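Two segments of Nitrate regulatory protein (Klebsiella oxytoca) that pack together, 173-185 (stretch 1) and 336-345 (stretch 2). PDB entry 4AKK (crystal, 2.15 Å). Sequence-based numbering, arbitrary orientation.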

# COMPACT_ATOMS: atom_id res chain seq x y z
N LEU A 173 11.75 -10.87 0.14
CA LEU A 173 12.95 -11.02 0.96
C LEU A 173 12.87 -10.22 2.26
O LEU A 173 13.42 -10.64 3.27
CB LEU A 173 14.20 -10.62 0.18
CG LEU A 173 14.78 -11.69 -0.74
CD1 LEU A 173 16.15 -11.26 -1.25
CD2 LEU A 173 14.88 -13.01 0.00
N ASN A 174 12.19 -9.08 2.23
CA ASN A 174 12.00 -8.25 3.43
C ASN A 174 11.13 -8.85 4.55
O ASN A 174 11.23 -8.44 5.70
CB ASN A 174 11.47 -6.87 3.06
CG ASN A 174 12.58 -5.85 2.88
OD1 ASN A 174 13.74 -6.12 3.21
ND2 ASN A 174 12.23 -4.67 2.38
N ASP A 175 10.27 -9.81 4.21
CA ASP A 175 9.39 -10.41 5.21
C ASP A 175 10.17 -11.21 6.26
O ASP A 175 9.61 -11.72 7.23
CB ASP A 175 8.28 -11.28 4.56
CG ASP A 175 8.78 -12.66 4.10
OD1 ASP A 175 9.87 -13.09 4.52
OD2 ASP A 175 8.06 -13.33 3.32
N SER A 176 11.48 -11.32 6.06
CA SER A 176 12.33 -12.02 7.01
C SER A 176 13.56 -11.19 7.34
O SER A 176 14.57 -11.71 7.81
CB SER A 176 12.74 -13.39 6.48
OG SER A 176 11.69 -14.33 6.70
N ILE A 177 13.45 -9.89 7.09
CA ILE A 177 14.52 -8.95 7.43
C ILE A 177 14.03 -7.97 8.49
O ILE A 177 13.20 -7.10 8.22
CB ILE A 177 15.01 -8.18 6.20
CG1 ILE A 177 15.58 -9.15 5.17
CG2 ILE A 177 16.04 -7.13 6.60
CD1 ILE A 177 16.30 -8.49 4.02
N ASP A 178 14.55 -8.12 9.71
CA ASP A 178 14.15 -7.27 10.83
C ASP A 178 14.91 -5.94 10.87
O ASP A 178 14.36 -4.91 11.26
CB ASP A 178 14.30 -8.03 12.16
CG ASP A 178 13.32 -9.19 12.29
OD1 ASP A 178 12.22 -9.12 11.69
OD2 ASP A 178 13.63 -10.17 12.99
N ASP A 179 16.17 -5.94 10.42
CA ASP A 179 16.95 -4.70 10.43
C ASP A 179 16.38 -3.59 9.56
O ASP A 179 16.23 -3.76 8.36
CB ASP A 179 18.39 -4.94 10.00
CG ASP A 179 19.26 -3.73 10.27
OD1 ASP A 179 19.79 -3.63 11.39
OD2 ASP A 179 19.37 -2.85 9.38
N PRO A 180 16.11 -2.42 10.17
CA PRO A 180 15.53 -1.27 9.47
C PRO A 180 16.41 -0.73 8.34
O PRO A 180 15.89 -0.41 7.27
CB PRO A 180 15.43 -0.20 10.57
CG PRO A 180 15.61 -0.92 11.86
CD PRO A 180 16.44 -2.13 11.57
N GLN A 181 17.72 -0.62 8.56
CA GLN A 181 18.61 -0.09 7.54
C GLN A 181 18.69 -1.01 6.33
O GLN A 181 18.65 -0.55 5.18
CB GLN A 181 20.02 0.15 8.09
CG GLN A 181 20.18 1.45 8.86
CD GLN A 181 20.01 1.25 10.36
OE1 GLN A 181 20.90 0.71 11.03
NE2 GLN A 181 18.88 1.69 10.89
N ILE A 182 18.81 -2.30 6.58
CA ILE A 182 18.89 -3.25 5.49
C ILE A 182 17.57 -3.31 4.72
O ILE A 182 17.56 -3.26 3.49
CB ILE A 182 19.28 -4.64 5.98
CG1 ILE A 182 20.58 -4.55 6.77
CG2 ILE A 182 19.43 -5.59 4.81
CD1 ILE A 182 21.76 -4.01 5.94
N ALA A 183 16.47 -3.38 5.45
CA ALA A 183 15.17 -3.45 4.80
C ALA A 183 14.97 -2.22 3.92
O ALA A 183 14.49 -2.34 2.80
CB ALA A 183 14.04 -3.57 5.83
N GLY A 184 15.35 -1.05 4.44
CA GLY A 184 15.32 0.18 3.67
C GLY A 184 16.18 0.12 2.41
O GLY A 184 15.79 0.64 1.35
N ARG A 185 17.34 -0.52 2.51
CA ARG A 185 18.24 -0.69 1.36
C ARG A 185 17.67 -1.65 0.33
O ARG A 185 17.85 -1.45 -0.87
CB ARG A 185 19.62 -1.20 1.79
CG ARG A 185 20.53 -0.13 2.36
CD ARG A 185 21.87 -0.73 2.79
NE ARG A 185 22.64 0.25 3.53
CZ ARG A 185 23.48 1.12 2.98
NH1 ARG A 185 23.66 1.12 1.66
NH2 ARG A 185 24.13 1.99 3.73
N ASP A 336 7.97 3.46 14.31
CA ASP A 336 8.04 3.78 12.89
C ASP A 336 9.44 3.58 12.35
O ASP A 336 9.62 2.96 11.31
CB ASP A 336 7.57 5.22 12.63
CG ASP A 336 7.73 5.62 11.17
OD1 ASP A 336 8.86 5.98 10.76
OD2 ASP A 336 6.72 5.58 10.42
N LYS A 337 10.43 4.11 13.07
CA LYS A 337 11.84 3.92 12.70
C LYS A 337 12.19 2.45 12.57
O LYS A 337 13.00 2.07 11.74
CB LYS A 337 12.76 4.58 13.73
CG LYS A 337 12.74 6.10 13.72
CD LYS A 337 13.60 6.65 12.59
CE LYS A 337 15.08 6.34 12.81
NZ LYS A 337 15.95 6.93 11.75
N GLN A 338 11.58 1.62 13.42
CA GLN A 338 11.91 0.19 13.45
C GLN A 338 11.14 -0.64 12.40
O GLN A 338 11.72 -1.52 11.76
CB GLN A 338 11.69 -0.38 14.85
CG GLN A 338 11.98 -1.88 14.97
CD GLN A 338 13.45 -2.21 14.83
OE1 GLN A 338 14.32 -1.36 15.06
NE2 GLN A 338 13.75 -3.45 14.47
N LEU A 339 9.85 -0.36 12.24
CA LEU A 339 9.01 -1.12 11.32
C LEU A 339 8.98 -0.53 9.90
O LEU A 339 8.83 -1.26 8.92
CB LEU A 339 7.58 -1.25 11.87
CG LEU A 339 7.44 -1.87 13.26
CD1 LEU A 339 5.98 -2.18 13.56
CD2 LEU A 339 8.28 -3.13 13.40
N LEU A 340 9.14 0.79 9.79
CA LEU A 340 9.18 1.45 8.49
C LEU A 340 7.94 1.16 7.65
O LEU A 340 8.04 0.59 6.56
CB LEU A 340 10.42 1.02 7.74
CG LEU A 340 11.73 1.49 8.35
CD1 LEU A 340 12.89 0.97 7.53
CD2 LEU A 340 11.74 3.01 8.42
N PRO A 341 6.77 1.57 8.14
CA PRO A 341 5.52 1.29 7.41
C PRO A 341 5.51 1.97 6.04
O PRO A 341 5.06 1.36 5.08
CB PRO A 341 4.44 1.88 8.33
CG PRO A 341 5.19 2.90 9.17
CD PRO A 341 6.51 2.24 9.42
N LEU A 342 6.00 3.21 5.95
CA LEU A 342 6.05 3.91 4.67
C LEU A 342 6.89 3.15 3.65
O LEU A 342 6.55 3.11 2.47
CB LEU A 342 6.59 5.32 4.83
CG LEU A 342 5.82 6.23 5.78
CD1 LEU A 342 6.36 7.66 5.72
CD2 LEU A 342 4.33 6.20 5.46
N VAL A 343 7.98 2.54 4.11
CA VAL A 343 8.86 1.78 3.23
C VAL A 343 8.17 0.53 2.68
O VAL A 343 8.26 0.23 1.50
CB VAL A 343 10.17 1.37 3.93
CG1 VAL A 343 10.92 0.36 3.10
CG2 VAL A 343 11.03 2.59 4.19
N ARG A 344 7.48 -0.20 3.55
CA ARG A 344 6.73 -1.37 3.12
C ARG A 344 5.61 -0.96 2.15
O ARG A 344 5.32 -1.67 1.19
CB ARG A 344 6.15 -2.11 4.33
CG ARG A 344 7.20 -2.61 5.33
CD ARG A 344 8.43 -3.18 4.62
NE ARG A 344 9.16 -4.14 5.46
CZ ARG A 344 10.03 -3.80 6.40
NH1 ARG A 344 10.29 -2.52 6.65
NH2 ARG A 344 10.65 -4.74 7.11
N GLN A 345 4.99 0.19 2.41
CA GLN A 345 3.96 0.72 1.53
C GLN A 345 4.50 0.96 0.12
O GLN A 345 3.84 0.64 -0.86
CB GLN A 345 3.39 2.03 2.09
CG GLN A 345 2.34 2.68 1.20
CD GLN A 345 1.08 1.84 1.08
OE1 GLN A 345 0.65 1.22 2.06
NE2 GLN A 345 0.48 1.82 -0.11
O HOH W 1 11.99 -3.51 10.04

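No direct hydrogen bond joins the two stretches; the polar link is a single water. Water 1 donates to Asp 178 O (3.0 Å) and to Gln 338 O (2.6 Å) and accepts a weak bond from Arg 344 NH2 (3.4 Å), so it links the loop residue Asp 178 to Gln 338 and Arg 344. The CA-to-CB bond of Arg 344 points sideways relative to stretch 1, but the end of the side chain comes nearer. Ala 183 CB lies over one face of the guanidinium, 3.8 Å from Arg 344 NH2, while Ile 177 O sits at the edge, near the plane, 3.6 Å from the same NH2. Pro 180, the first residue of its helix, is the most covered: its CB touches Lys 337 O at 3.5 Å, and its CG lies 3.5 Å from Gln 338 OE1. Leu 340, with positive phi between two helices, points toward stretch 1 and places CD1 4.1 Å from Pro 180 CB and 3.3 Å from Pro 180 O. Farther along, Gly 184 CA meets Val 343 CG1 at 4.4 Å. The helices 180-185 and 341-345 run nearly parallel, at 24°, with a closest approach of 10.4 Å between axes. Within stretch 1, Asp 179 OD2 caps the helix by accepting from Ile 182 N (2.9 Å), and Asn 174 ND2 donates to Ala 183 O (3.3 Å).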